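ABC transporter periplasmic peptide-binding protein (PDB 4QFL) binds dipeptides such as Ala-Phe in the periplasm, probably delivering them to an ABC transporter for uptake. Local coordinates at residues S336-A344 with P438-L448. Residues are numbered along the deposited sequence; the frame is centred on the assembly and turned at random.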
loop_
_atom_site.group_PDB
_atom_site.type_symbol
_atom_site.label_atom_id
_atom_site.label_comp_id
_atom_site.label_asym_id
_atom_site.label_seq_id
_atom_site.Cartn_x
_atom_site.Cartn_y
_atom_site.Cartn_z
ATOM N N SER A 336 -16.388 7.138 7.814
ATOM C CA SER A 336 -15.303 6.998 8.767
ATOM C C SER A 336 -14.066 6.798 7.917
ATOM O O SER A 336 -14.188 6.590 6.719
ATOM C CB SER A 336 -15.524 5.767 9.637
ATOM O OG SER A 336 -14.350 5.473 10.373
ATOM N N ILE A 337 -12.875 6.855 8.504
ATOM C CA ILE A 337 -11.690 6.497 7.730
ATOM C C ILE A 337 -11.766 5.028 7.257
ATOM O O ILE A 337 -11.286 4.675 6.170
ATOM C CB ILE A 337 -10.354 6.801 8.482
ATOM C CG1 ILE A 337 -9.173 6.648 7.516
ATOM C CG2 ILE A 337 -10.177 5.901 9.698
ATOM C CD1 ILE A 337 -7.832 7.021 8.078
ATOM N N LEU A 338 -12.405 4.182 8.054
ATOM C CA LEU A 338 -12.497 2.765 7.730
ATOM C C LEU A 338 -13.621 2.511 6.743
ATOM O O LEU A 338 -14.708 3.061 6.899
ATOM C CB LEU A 338 -12.750 1.935 8.999
ATOM C CG LEU A 338 -11.620 1.897 10.028
ATOM C CD1 LEU A 338 -11.940 0.945 11.197
ATOM C CD2 LEU A 338 -10.311 1.526 9.354
ATOM N N PRO A 339 -13.364 1.668 5.727
ATOM C CA PRO A 339 -14.423 1.251 4.800
ATOM C C PRO A 339 -15.437 0.402 5.555
ATOM O O PRO A 339 -15.072 -0.202 6.562
ATOM C CB PRO A 339 -13.670 0.411 3.766
ATOM C CG PRO A 339 -12.434 -0.057 4.471
ATOM C CD PRO A 339 -12.063 1.058 5.399
ATOM N N PRO A 340 -16.696 0.368 5.092
ATOM C CA PRO A 340 -17.762 -0.322 5.821
ATOM C C PRO A 340 -17.550 -1.820 5.900
ATOM O O PRO A 340 -18.236 -2.464 6.686
ATOM C CB PRO A 340 -19.019 -0.001 5.000
ATOM C CG PRO A 340 -18.514 0.329 3.646
ATOM C CD PRO A 340 -17.199 1.023 3.876
ATOM N N THR A 341 -16.609 -2.354 5.119
ATOM C CA THR A 341 -16.294 -3.778 5.159
ATOM C C THR A 341 -15.214 -4.135 6.180
ATOM O O THR A 341 -14.926 -5.309 6.397
ATOM C CB THR A 341 -15.871 -4.314 3.778
ATOM O OG1 THR A 341 -14.955 -3.402 3.166
ATOM C CG2 THR A 341 -17.089 -4.491 2.869
ATOM N N SER A 342 -14.624 -3.123 6.810
ATOM C CA SER A 342 -13.679 -3.350 7.895
ATOM C C SER A 342 -14.442 -3.811 9.135
ATOM O O SER A 342 -15.500 -3.262 9.457
ATOM C CB SER A 342 -12.898 -2.071 8.203
ATOM O OG SER A 342 -12.107 -2.214 9.364
ATOM N N TRP A 343 -13.926 -4.819 9.836
ATOM C CA TRP A 343 -14.668 -5.303 10.994
ATOM C C TRP A 343 -14.770 -4.277 12.111
ATOM O O TRP A 343 -15.647 -4.368 12.971
ATOM C CB TRP A 343 -14.177 -6.663 11.502
ATOM C CG TRP A 343 -12.748 -6.817 11.986
ATOM C CD1 TRP A 343 -11.758 -7.500 11.354
ATOM C CD2 TRP A 343 -12.188 -6.373 13.241
ATOM N NE1 TRP A 343 -10.611 -7.486 12.108
ATOM C CE2 TRP A 343 -10.842 -6.798 13.269
ATOM C CE3 TRP A 343 -12.684 -5.643 14.324
ATOM C CZ2 TRP A 343 -9.984 -6.521 14.344
ATOM C CZ3 TRP A 343 -11.828 -5.360 15.390
ATOM C CH2 TRP A 343 -10.497 -5.798 15.390
ATOM N N ALA A 344 -13.899 -3.278 12.082
ATOM C CA ALA A 344 -13.926 -2.237 13.098
ATOM C C ALA A 344 -14.708 -1.013 12.647
ATOM O O ALA A 344 -14.735 -0.001 13.347
ATOM C CB ALA A 344 -12.502 -1.837 13.493
ATOM N N PRO A 438 -6.636 -7.283 6.249
ATOM C CA PRO A 438 -7.945 -6.963 6.827
ATOM C C PRO A 438 -7.867 -6.676 8.346
ATOM O O PRO A 438 -8.895 -6.556 9.028
ATOM C CB PRO A 438 -8.751 -8.222 6.534
ATOM C CG PRO A 438 -7.753 -9.297 6.620
ATOM C CD PRO A 438 -6.448 -8.737 6.119
ATOM N N ASP A 439 -6.653 -6.556 8.874
ATOM C CA ASP A 439 -6.495 -6.090 10.245
ATOM C C ASP A 439 -6.609 -4.570 10.276
ATOM O O ASP A 439 -5.817 -3.877 9.646
ATOM C CB ASP A 439 -5.167 -6.543 10.852
ATOM C CG ASP A 439 -5.113 -6.303 12.339
ATOM O OD1 ASP A 439 -5.071 -5.132 12.735
ATOM O OD2 ASP A 439 -5.141 -7.273 13.119
ATOM N N PRO A 440 -7.601 -4.048 11.017
ATOM C CA PRO A 440 -7.913 -2.609 11.091
ATOM C C PRO A 440 -6.719 -1.726 11.469
ATOM O O PRO A 440 -6.683 -0.550 11.120
ATOM C CB PRO A 440 -8.993 -2.536 12.184
ATOM C CG PRO A 440 -9.623 -3.884 12.175
ATOM C CD PRO A 440 -8.504 -4.844 11.866
ATOM N N ASP A 441 -5.750 -2.275 12.179
ATOM C CA ASP A 441 -4.587 -1.483 12.533
ATOM C C ASP A 441 -3.894 -0.962 11.281
ATOM O O ASP A 441 -3.172 0.038 11.326
ATOM C CB ASP A 441 -3.593 -2.298 13.351
ATOM C CG ASP A 441 -2.300 -1.555 13.569
ATOM O OD1 ASP A 441 -2.290 -0.665 14.443
ATOM O OD2 ASP A 441 -1.310 -1.839 12.853
ATOM N N ASN A 442 -4.105 -1.657 10.168
ATOM C CA ASN A 442 -3.464 -1.298 8.901
ATOM C C ASN A 442 -3.947 0.048 8.333
ATOM O O ASN A 442 -3.274 0.661 7.500
ATOM C CB ASN A 442 -3.617 -2.436 7.875
ATOM C CG ASN A 442 -2.770 -2.219 6.619
ATOM O OD1 ASN A 442 -1.542 -2.340 6.643
ATOM N ND2 ASN A 442 -3.427 -1.917 5.518
ATOM N N PHE A 443 -5.098 0.523 8.806
ATOM C CA PHE A 443 -5.606 1.834 8.408
ATOM C C PHE A 443 -5.134 2.928 9.360
ATOM O O PHE A 443 -5.418 4.101 9.144
ATOM C CB PHE A 443 -7.138 1.843 8.374
ATOM C CG PHE A 443 -7.723 1.329 7.090
ATOM C CD1 PHE A 443 -7.823 2.160 5.979
ATOM C CD2 PHE A 443 -8.164 0.020 6.988
ATOM C CE1 PHE A 443 -8.351 1.703 4.786
ATOM C CE2 PHE A 443 -8.695 -0.445 5.808
ATOM C CZ PHE A 443 -8.789 0.395 4.701
ATOM N N PHE A 444 -4.425 2.543 10.415
ATOM C CA PHE A 444 -4.080 3.497 11.459
ATOM C C PHE A 444 -2.590 3.632 11.643
ATOM O O PHE A 444 -2.020 4.687 11.395
ATOM C CB PHE A 444 -4.743 3.100 12.771
ATOM C CG PHE A 444 -6.241 3.192 12.735
ATOM C CD1 PHE A 444 -6.877 4.432 12.778
ATOM C CD2 PHE A 444 -7.012 2.056 12.646
ATOM C CE1 PHE A 444 -8.260 4.526 12.751
ATOM C CE2 PHE A 444 -8.397 2.137 12.619
ATOM C CZ PHE A 444 -9.022 3.372 12.669
ATOM N N SER A 445 -1.952 2.552 12.067
ATOM C CA SER A 445 -0.526 2.607 12.343
ATOM C C SER A 445 0.357 3.040 11.154
ATOM O O SER A 445 1.270 3.840 11.341
ATOM C CB SER A 445 -0.047 1.305 12.986
ATOM O OG SER A 445 -0.464 1.256 14.344
ATOM N N PRO A 446 0.087 2.544 9.927
ATOM C CA PRO A 446 0.948 2.959 8.808
ATOM C C PRO A 446 0.618 4.340 8.252
ATOM O O PRO A 446 1.258 4.769 7.290
ATOM C CB PRO A 446 0.656 1.920 7.714
ATOM C CG PRO A 446 -0.154 0.834 8.372
ATOM C CD PRO A 446 -0.854 1.482 9.538
ATOM N N LEU A 447 -0.363 5.024 8.830
ATOM C CA LEU A 447 -0.886 6.235 8.223
ATOM C C LEU A 447 -0.767 7.428 9.121
ATOM O O LEU A 447 -0.165 8.428 8.750
ATOM C CB LEU A 447 -2.365 6.059 7.912
ATOM C CG LEU A 447 -2.770 6.010 6.450
ATOM C CD1 LEU A 447 -1.980 4.930 5.740
ATOM C CD2 LEU A 447 -4.256 5.768 6.346
ATOM N N LEU A 448 -1.379 7.318 10.299
ATOM C CA LEU A 448 -1.560 8.455 11.205
ATOM C C LEU A 448 -0.751 8.441 12.515
ATOM O O LEU A 448 -0.826 9.387 13.297
ATOM C CB LEU A 448 -3.048 8.622 11.527
ATOM C CG LEU A 448 -3.908 9.168 10.389
ATOM C CD1 LEU A 448 -5.369 9.191 10.787
ATOM C CD2 LEU A 448 -3.450 10.551 9.982
HETATM O O HOH W 1 -11.377 -5.820 8.219
HETATM O O HOH W 2 -7.801 -8.700 12.132
#
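Ile337 packs on Phe444, Leu447 and Leu448 in this family 5 solute-binding protein, where a loop built round a type I beta turn (Pro339 to Ser342) meets a proline-rich segment that ends in the short, weakly bonded helix 445-448. With CG1 of Ile337 anti to the backbone N (chi1 -169°), CD1 reaches both leucines, while Ile337 CG2 lies 3.9 Å from Phe444 CE1. The side chain of Leu447 lies about 5 Å from the bound phenylalanine, beside the dipeptide pocket. Leu338 fills the angle between two aromatics: CD2 sits tightly, 3.3 Å from Phe443 CB, and also meets Phe444 CE2 at 3.8 Å. Helix 480-497 adds Tyr487, whose ring meets that of Phe444 nearly parallel to it. Pro339 lays CD over a face of the Phe443 ring, a CH-pi contact 3.8 Å from the centroid and 28° off the normal. A serine in place of Phe443 would probably leave Pro339 without its aromatic face and open a gap beside Leu338. Beyond the turn, Trp343 receives Pro440 CG over its six-membered ring, 3.5 Å from the centroid and 20° off the normal, and Ala344 CB touches the same proline. Two waters complete this side: one joins Trp343 N to Pro438 O, and the other, in the indole plane, accepts from Trp343 NE1 at 3.1 Å and donates to Asp439 OD2 at 3.2 Å.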